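Local coordinates for protein peroxiredoxin 5 (Alvinella pompejana, PDB 2XHF) that belongs to the peroxiredoxin family of antioxidant enzymes and probably reduces hydrogen peroxide and organic hydroperoxides at the expense of thiols, at residues I14-I20 / N143-V148; D87-M91 / M106-M110; L118-L122 / R132-Y136. All blocks are in the same frame, centred on the assembly; numbering follows the deposited sequence.

Interaction 1 (I14-I20 / N143-V148)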
loop_
_atom_site.group_PDB
_atom_site.type_symbol
_atom_site.label_atom_id
_atom_site.label_comp_id
_atom_site.label_asym_id
_atom_site.label_seq_id
_atom_site.Cartn_x
_atom_site.Cartn_y
_atom_site.Cartn_z
ATOM N N ILE A 14 -16.981 -4.331 20.555
ATOM C CA ILE A 14 -16.695 -5.753 20.450
ATOM C C ILE A 14 -16.896 -6.383 21.824
ATOM O O ILE A 14 -16.799 -5.697 22.842
ATOM C CB ILE A 14 -15.242 -5.981 19.975
ATOM C CG1 ILE A 14 -14.884 -5.023 18.826
ATOM C CG2 ILE A 14 -15.047 -7.424 19.538
ATOM C CD1 ILE A 14 -13.405 -4.907 18.568
ATOM N N LYS A 15 -17.178 -7.682 21.865
ATOM C CA LYS A 15 -17.479 -8.329 23.136
ATOM C C LYS A 15 -17.187 -9.826 23.109
ATOM O O LYS A 15 -17.459 -10.501 22.123
ATOM C CB LYS A 15 -18.946 -8.078 23.491
ATOM C CG LYS A 15 -19.348 -8.495 24.884
ATOM C CD LYS A 15 -20.692 -7.876 25.262
ATOM C CE LYS A 15 -21.771 -8.221 24.246
ATOM N NZ LYS A 15 -23.069 -7.567 24.555
ATOM N N VAL A 16 -16.626 -10.354 24.193
ATOM C CA VAL A 16 -16.348 -11.787 24.264
ATOM C C VAL A 16 -17.624 -12.595 24.005
ATOM O O VAL A 16 -18.669 -12.320 24.580
ATOM C CB VAL A 16 -15.727 -12.185 25.617
ATOM C CG1 VAL A 16 -15.737 -13.694 25.798
ATOM C CG2 VAL A 16 -14.317 -11.654 25.710
ATOM N N GLY A 17 -17.535 -13.582 23.122
ATOM C CA GLY A 17 -18.670 -14.419 22.788
ATOM C C GLY A 17 -19.266 -14.054 21.442
ATOM O O GLY A 17 -19.999 -14.851 20.858
ATOM N N ASP A 18 -18.982 -12.847 20.966
ATOM C CA ASP A 18 -19.461 -12.409 19.661
ATOM C C ASP A 18 -18.827 -13.226 18.531
ATOM O O ASP A 18 -17.664 -13.635 18.620
ATOM C CB ASP A 18 -19.135 -10.932 19.422
ATOM C CG ASP A 18 -19.946 -9.994 20.301
ATOM O OD1 ASP A 18 -20.897 -10.455 20.964
ATOM O OD2 ASP A 18 -19.632 -8.786 20.306
ATOM N N ILE A 19 -19.599 -13.457 17.475
ATOM C CA ILE A 19 -19.078 -14.012 16.230
ATOM C C ILE A 19 -18.459 -12.856 15.449
ATOM O O ILE A 19 -19.077 -11.806 15.290
ATOM C CB ILE A 19 -20.210 -14.721 15.426
ATOM C CG1 ILE A 19 -20.824 -15.853 16.266
ATOM C CG2 ILE A 19 -19.686 -15.254 14.120
ATOM C CD1 ILE A 19 -21.944 -16.583 15.605
ATOM N N ILE A 20 -17.231 -13.021 14.974
ATOM C CA ILE A 20 -16.609 -11.939 14.195
ATOM C C ILE A 20 -17.391 -11.680 12.902
ATOM O O ILE A 20 -18.043 -12.587 12.370
ATOM C CB ILE A 20 -15.104 -12.217 13.871
ATOM C CG1 ILE A 20 -14.945 -13.407 12.893
ATOM C CG2 ILE A 20 -14.297 -12.443 15.169
ATOM C CD1 ILE A 20 -13.489 -13.684 12.486
ATOM N N ASN A 143 -14.475 -18.836 15.102
ATOM C CA ASN A 143 -15.013 -17.528 14.726
ATOM C C ASN A 143 -15.698 -16.723 15.811
ATOM O O ASN A 143 -16.232 -15.647 15.541
ATOM C CB ASN A 143 -15.847 -17.635 13.452
ATOM C CG ASN A 143 -14.993 -17.989 12.291
ATOM O OD1 ASN A 143 -13.991 -17.322 12.056
ATOM N ND2 ASN A 143 -15.339 -19.055 11.570
ATOM N N LYS A 144 -15.606 -17.204 17.045
ATOM C CA LYS A 144 -16.113 -16.473 18.190
ATOM C C LYS A 144 -14.948 -15.815 18.936
ATOM O O LYS A 144 -13.867 -16.384 19.049
ATOM C CB LYS A 144 -16.845 -17.425 19.133
ATOM C CG LYS A 144 -18.191 -17.909 18.621
ATOM C CD LYS A 144 -18.859 -18.819 19.645
ATOM C CE LYS A 144 -20.292 -19.161 19.256
ATOM N NZ LYS A 144 -20.385 -19.756 17.890
ATOM N N ILE A 145 -15.181 -14.628 19.476
ATOM C CA ILE A 145 -14.146 -13.928 20.220
ATOM C C ILE A 145 -14.034 -14.511 21.627
ATOM O O ILE A 145 -15.025 -14.582 22.358
ATOM C CB ILE A 145 -14.445 -12.409 20.253
ATOM C CG1 ILE A 145 -14.370 -11.844 18.826
ATOM C CG2 ILE A 145 -13.490 -11.679 21.186
ATOM C CD1 ILE A 145 -14.870 -10.426 18.705
ATOM N N ARG A 146 -12.846 -14.986 21.981
ATOM C CA ARG A 146 -12.583 -15.492 23.336
ATOM C C ARG A 146 -11.923 -14.449 24.230
ATOM O O ARG A 146 -12.073 -14.496 25.444
ATOM C CB ARG A 146 -11.695 -16.737 23.300
ATOM C CG ARG A 146 -12.336 -18.007 22.815
ATOM C CD ARG A 146 -11.328 -19.139 22.969
ATOM N NE ARG A 146 -11.870 -20.319 23.640
ATOM C CZ ARG A 146 -12.052 -20.419 24.955
ATOM N NH1 ARG A 146 -11.755 -19.403 25.755
ATOM N NH2 ARG A 146 -12.546 -21.535 25.472
ATOM N N SER A 147 -11.202 -13.518 23.621
ATOM C CA SER A 147 -10.487 -12.463 24.342
ATOM C C SER A 147 -10.227 -11.271 23.430
ATOM O O SER A 147 -9.964 -11.457 22.246
ATOM C CB SER A 147 -9.153 -12.998 24.880
ATOM O OG SER A 147 -8.456 -12.000 25.590
ATOM N N VAL A 148 -10.281 -10.054 23.978
ATOM C CA VAL A 148 -9.979 -8.847 23.213
ATOM C C VAL A 148 -9.051 -7.902 23.959
ATOM O O VAL A 148 -9.280 -7.576 25.125
ATOM C CB VAL A 148 -11.235 -8.031 22.896
ATOM C CG1 VAL A 148 -10.907 -6.961 21.858
ATOM C CG2 VAL A 148 -12.335 -8.923 22.405
#
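Ile145 is the hub of this contact, with 113 Å² of its surface covered by the residues 14-20. Both of its backbone polar atoms are used: Gly17 N donates to Ile145 O at 2.8 Å, and Ile145 N donates to Asp18 O, also at 2.8 Å. Its side chain points toward the N-terminal segment, where Ile145 CG1 lies 3.7 Å from Ile20 CG2. The Ile145 side chain also touches Met138 of strand 136-141.

Asn143 supplies the third hydrogen bond, Ile20 N to Asn143 O at 2.9 Å. Together with the Ile145 N to Asp18 O bond it brackets Ile19 and Lys144, a non-hydrogen-bonded antiparallel pair whose CA atoms are 4.3 Å apart. The amide of Asn143 turns to helix 37-40, ND2 donating to the carbonyl of His37, while the imidazole of His37 meets Ile20 O.

Val16 covers the other end, its CG1 lying 3.6 Å from Ile145 O and its CG2 3.6 Å from Arg146 O. It is placed there by a type II turn from Lys15 to Asp18, closed by Asp18 N to Lys15 O at 3.0 Å, in which Gly17 takes the position with positive phi. Arg146 and Ser147 both face Leu139, forming a classic beta bulge at the corner of the strand. The whole is a short antiparallel addition to the edge strand 144-150 of the mixed sheet in a thioredoxin-like fold.

Interaction 2 (D87-M91 / M106-M110)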
loop_
_atom_site.group_PDB
_atom_site.type_symbol
_atom_site.label_atom_id
_atom_site.label_comp_id
_atom_site.label_asym_id
_atom_site.label_seq_id
_atom_site.Cartn_x
_atom_site.Cartn_y
_atom_site.Cartn_z
ATOM N N ASP A 87 -4.412 -2.958 -0.005
ATOM C CA ASP A 87 -4.621 -3.907 -1.087
ATOM C C ASP A 87 -3.710 -5.119 -0.853
ATOM O O ASP A 87 -2.683 -5.016 -0.177
ATOM C CB ASP A 87 -4.416 -3.253 -2.468
ATOM C CG ASP A 87 -2.953 -3.011 -2.810
ATOM O OD1 ASP A 87 -2.525 -1.824 -2.905
ATOM O OD2 ASP A 87 -2.219 -4.009 -3.000
ATOM N N PRO A 88 -4.085 -6.284 -1.407
ATOM C CA PRO A 88 -3.320 -7.494 -1.102
ATOM C C PRO A 88 -1.940 -7.568 -1.724
ATOM O O PRO A 88 -1.101 -8.263 -1.190
ATOM C CB PRO A 88 -4.215 -8.618 -1.630
ATOM C CG PRO A 88 -5.069 -7.957 -2.654
ATOM C CD PRO A 88 -5.320 -6.574 -2.148
ATOM N N PHE A 89 -1.673 -6.840 -2.806
ATOM C CA PHE A 89 -0.306 -6.845 -3.359
ATOM C C PHE A 89 0.650 -6.208 -2.352
ATOM O O PHE A 89 1.726 -6.743 -2.037
ATOM C CB PHE A 89 -0.232 -6.100 -4.680
ATOM C CG PHE A 89 -1.045 -6.710 -5.789
ATOM C CD1 PHE A 89 -0.786 -8.001 -6.239
ATOM C CD2 PHE A 89 -2.054 -5.984 -6.407
ATOM C CE1 PHE A 89 -1.492 -8.524 -7.318
ATOM C CE2 PHE A 89 -2.750 -6.501 -7.495
ATOM C CZ PHE A 89 -2.480 -7.791 -7.915
ATOM N N VAL A 90 0.243 -5.058 -1.827
ATOM C CA VAL A 90 1.052 -4.359 -0.860
ATOM C C VAL A 90 1.160 -5.201 0.413
ATOM O O VAL A 90 2.227 -5.367 0.986
ATOM C CB VAL A 90 0.465 -2.968 -0.563
ATOM C CG1 VAL A 90 1.125 -2.401 0.670
ATOM C CG2 VAL A 90 0.632 -2.045 -1.773
ATOM N N MET A 91 0.037 -5.737 0.869
ATOM C CA MET A 91 0.041 -6.504 2.115
ATOM C C MET A 91 0.958 -7.725 2.020
ATOM O O MET A 91 1.732 -7.984 2.913
ATOM C CB MET A 91 -1.379 -6.934 2.460
ATOM C CG MET A 91 -1.459 -7.507 3.813
ATOM S SD MET A 91 -1.433 -6.220 5.049
ATOM C CE MET A 91 -1.801 -7.211 6.542
ATOM N N MET A 106 -1.531 -13.016 6.091
ATOM C CA MET A 106 -1.597 -11.587 5.855
ATOM C C MET A 106 -2.876 -11.266 5.129
ATOM O O MET A 106 -2.987 -11.485 3.920
ATOM C CB MET A 106 -0.370 -11.125 5.064
ATOM C CG MET A 106 0.919 -11.255 5.846
ATOM S SD MET A 106 1.097 -9.853 6.974
ATOM C CE MET A 106 2.343 -10.444 8.115
ATOM N N LEU A 107 -3.843 -10.765 5.888
ATOM C CA LEU A 107 -5.181 -10.515 5.405
ATOM C C LEU A 107 -5.381 -9.025 5.085
ATOM O O LEU A 107 -5.181 -8.164 5.921
ATOM C CB LEU A 107 -6.217 -10.976 6.427
ATOM C CG LEU A 107 -6.096 -12.422 6.893
ATOM C CD1 LEU A 107 -7.200 -12.706 7.888
ATOM C CD2 LEU A 107 -6.135 -13.403 5.727
ATOM N N ALA A 108 -5.775 -8.767 3.853
ATOM C CA ALA A 108 -6.007 -7.409 3.374
ATOM C C ALA A 108 -7.488 -7.084 3.425
ATOM O O ALA A 108 -8.280 -7.649 2.671
ATOM C CB ALA A 108 -5.478 -7.257 1.962
ATOM N N ASP A 109 -7.863 -6.240 4.370
ATOM C CA ASP A 109 -9.233 -5.721 4.493
ATOM C C ASP A 109 -9.360 -4.536 3.542
ATOM O O ASP A 109 -9.471 -3.363 3.948
ATOM C CB ASP A 109 -9.459 -5.272 5.933
ATOM C CG ASP A 109 -10.891 -4.834 6.189
ATOM O OD1 ASP A 109 -11.800 -5.315 5.473
ATOM O OD2 ASP A 109 -11.107 -4.018 7.120
ATOM N N MET A 110 -9.328 -4.846 2.258
ATOM C CA MET A 110 -8.994 -3.840 1.261
ATOM C C MET A 110 -9.986 -2.685 1.195
ATOM O O MET A 110 -9.593 -1.548 0.927
ATOM C CB MET A 110 -8.878 -4.511 -0.109
ATOM C CG MET A 110 -8.581 -3.547 -1.218
ATOM S SD MET A 110 -8.157 -4.413 -2.717
ATOM C CE MET A 110 -9.591 -5.324 -3.049
#
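This is a buried helix-on-sheet contact within the beta-alpha-beta unit formed by strand 79-84, helix 88-98 and strand 105-108 of the thioredoxin-like fold: the first turn of the helix packs on the end of the outer strand. No hydrogen bond crosses between the segments, and apolar contacts hold them together. Ala108 presents a small surface to the helix, its CB lying 3.8 Å from Pro88 CA and 4.1 Å from Met91 CB. Beyond the strand, an inverse gamma turn centred on Asp109 brings Met110 back toward the helix start, where Met110 SD sits 3.6 Å from Pro88 CD and 3.9 Å from Asp87 CB. Asp87 is the N-cap, its OD2 accepting from Val90 N at 2.9 Å, while its OD1 forms a salt bridge with Arg132 of the second subunit. Met91, the residue most covered here, extends across the strand, its CE lying 3.9 Å from Met106 SD and 3.6 Å from Leu107 O.

Interaction 3 (L118-L122 / R132-Y136)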
loop_
_atom_site.group_PDB
_atom_site.type_symbol
_atom_site.label_atom_id
_atom_site.label_comp_id
_atom_site.label_asym_id
_atom_site.label_seq_id
_atom_site.Cartn_x
_atom_site.Cartn_y
_atom_site.Cartn_z
ATOM N N LEU A 118 -16.389 -4.212 12.497
ATOM C CA LEU A 118 -15.881 -4.462 13.833
ATOM C C LEU A 118 -15.945 -3.193 14.687
ATOM O O LEU A 118 -15.888 -3.255 15.918
ATOM C CB LEU A 118 -14.433 -4.978 13.742
ATOM C CG LEU A 118 -13.906 -5.764 14.944
ATOM C CD1 LEU A 118 -14.731 -7.029 15.222
ATOM C CD2 LEU A 118 -12.449 -6.112 14.738
ATOM N N GLY A 119 -16.060 -2.041 14.030
ATOM C CA GLY A 119 -16.110 -0.762 14.719
ATOM C C GLY A 119 -14.742 -0.201 15.103
ATOM O O GLY A 119 -14.626 0.561 16.063
ATOM N N THR A 120 -13.704 -0.564 14.359
ATOM C CA THR A 120 -12.342 -0.220 14.746
ATOM C C THR A 120 -11.696 0.751 13.757
ATOM O O THR A 120 -10.476 0.806 13.620
ATOM C CB THR A 120 -11.469 -1.487 14.850
ATOM O OG1 THR A 120 -11.546 -2.217 13.626
ATOM C CG2 THR A 120 -11.966 -2.389 15.977
ATOM N N GLU A 121 -12.520 1.510 13.055
ATOM C CA GLU A 121 -12.020 2.535 12.155
ATOM C C GLU A 121 -11.221 3.620 12.884
ATOM O O GLU A 121 -11.606 4.110 13.954
ATOM C CB GLU A 121 -13.182 3.167 11.395
ATOM C CG GLU A 121 -13.050 3.100 9.900
ATOM C CD GLU A 121 -14.192 3.798 9.193
ATOM O OE1 GLU A 121 -14.041 4.131 8.002
ATOM O OE2 GLU A 121 -15.246 3.997 9.831
ATOM N N LEU A 122 -10.124 4.003 12.246
ATOM C CA LEU A 122 -9.260 5.084 12.671
ATOM C C LEU A 122 -9.540 6.269 11.760
ATOM O O LEU A 122 -9.753 6.091 10.557
ATOM C CB LEU A 122 -7.821 4.624 12.482
ATOM C CG LEU A 122 -6.642 5.264 13.175
ATOM C CD1 LEU A 122 -6.805 5.267 14.686
ATOM C CD2 LEU A 122 -5.427 4.462 12.798
ATOM N N ARG A 132 -7.956 3.702 8.357
ATOM C CA ARG A 132 -7.322 2.431 8.596
ATOM C C ARG A 132 -7.924 1.856 9.859
ATOM O O ARG A 132 -8.887 2.383 10.398
ATOM C CB ARG A 132 -5.819 2.623 8.738
ATOM C CG ARG A 132 -5.178 3.281 7.508
ATOM C CD ARG A 132 -5.309 2.404 6.257
ATOM N NE ARG A 132 -4.615 2.983 5.102
ATOM C CZ ARG A 132 -3.332 2.806 4.806
ATOM N NH1 ARG A 132 -2.576 1.994 5.529
ATOM N NH2 ARG A 132 -2.807 3.398 3.746
ATOM N N SER A 133 -7.369 0.758 10.324
ATOM C CA SER A 133 -7.851 0.146 11.549
ATOM C C SER A 133 -7.040 0.594 12.738
ATOM O O SER A 133 -5.822 0.720 12.642
ATOM C CB SER A 133 -7.714 -1.363 11.453
ATOM O OG SER A 133 -8.298 -2.015 12.578
ATOM N N ARG A 134 -7.711 0.750 13.871
ATOM C CA ARG A 134 -7.039 0.833 15.153
ATOM C C ARG A 134 -6.405 -0.504 15.446
ATOM O O ARG A 134 -6.805 -1.514 14.869
ATOM C CB ARG A 134 -8.039 1.128 16.274
ATOM C CG ARG A 134 -8.754 2.451 16.128
ATOM C CD ARG A 134 -9.626 2.776 17.331
ATOM N NE ARG A 134 -10.596 3.811 16.989
ATOM C CZ ARG A 134 -10.362 5.121 17.019
ATOM N NH1 ARG A 134 -9.177 5.597 17.396
ATOM N NH2 ARG A 134 -11.326 5.964 16.672
ATOM N N ARG A 135 -5.451 -0.519 16.371
ATOM C CA ARG A 135 -4.755 -1.730 16.750
ATOM C C ARG A 135 -5.532 -2.517 17.802
ATOM O O ARG A 135 -5.966 -1.960 18.829
ATOM C CB ARG A 135 -3.351 -1.405 17.272
ATOM C CG ARG A 135 -2.415 -0.813 16.229
ATOM C CD ARG A 135 -1.006 -0.710 16.759
ATOM N NE ARG A 135 -0.824 0.508 17.535
ATOM C CZ ARG A 135 -0.374 1.659 17.036
ATOM N NH1 ARG A 135 -0.043 1.759 15.756
ATOM N NH2 ARG A 135 -0.248 2.719 17.825
ATOM N N TYR A 136 -5.716 -3.804 17.528
ATOM C CA TYR A 136 -6.273 -4.745 18.488
ATOM C C TYR A 136 -5.614 -6.111 18.316
ATOM O O TYR A 136 -4.935 -6.388 17.325
ATOM C CB TYR A 136 -7.793 -4.867 18.337
ATOM C CG TYR A 136 -8.215 -5.276 16.946
ATOM C CD1 TYR A 136 -8.151 -6.597 16.550
ATOM C CD2 TYR A 136 -8.647 -4.335 16.021
ATOM C CE1 TYR A 136 -8.511 -6.980 15.274
ATOM C CE2 TYR A 136 -9.004 -4.713 14.731
ATOM C CZ TYR A 136 -8.939 -6.036 14.376
ATOM O OH TYR A 136 -9.295 -6.411 13.108
HETATM O O HOH W 1 -13.041 3.182 15.970
#
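A single antiparallel bridge closes the loop around the short helix 125-128, just after a Schellman motif has ended helix 113-118 with Gly119 as its C-prime residue. Glu121 and Ser133 are the non-hydrogen-bonded pair, flanked by Arg134 N to Thr120 O and Leu122 N to Arg132 O, both 2.8 Å. CA-H...O contacts reinforce the pairing, with Ser133 CA 3.4 Å from Thr120 O. Ser133 OG donates a hydrogen bond to the next carbonyl, Arg134 O, at 2.8 Å. One ordered water accepts from Arg134 NE at 2.7 Å and donates to Glu121 O at 2.6 Å and Gly119 O at 3.1 Å, while Leu122 CA lies over one face of the Arg134 guanidinium. At the opposite end Leu118 CD2 packs 3.5 Å from Tyr136 CZ. Arg132 hydrogen-bonds Asn130 through NE and forms a salt bridge with Asp87 of the second subunit through NH2, whereas the Tyr136 ring packs on Phe114 of helix 113-118 and its backbone hydrogen-bonds Ser49 as the chain enters strand 136-141 beside strand 44-49.

Interaction 1 spans nearly the whole domain along the chain, and interactions 2 and 3 follow one another inside the loop it closes. Interactions 1 and 2 reach the same mixed sheet at its two outer strands, 144-150 and 105-108, on opposite sides of the chain's centre, with contact centres 23 Å apart. Interaction 3 lies about 15 Å from either centre. It touches interaction 1 directly, Ile14 CG1 meeting Leu118 O at 3.5 Å, but stays about 6 Å from interaction 2 at the nearest atoms. Across the dimer, however, Asp87 of 87-91 pairs with Arg132 of 132-136 in the other subunit, so interactions 2 and 3 both contribute to subunit assembly.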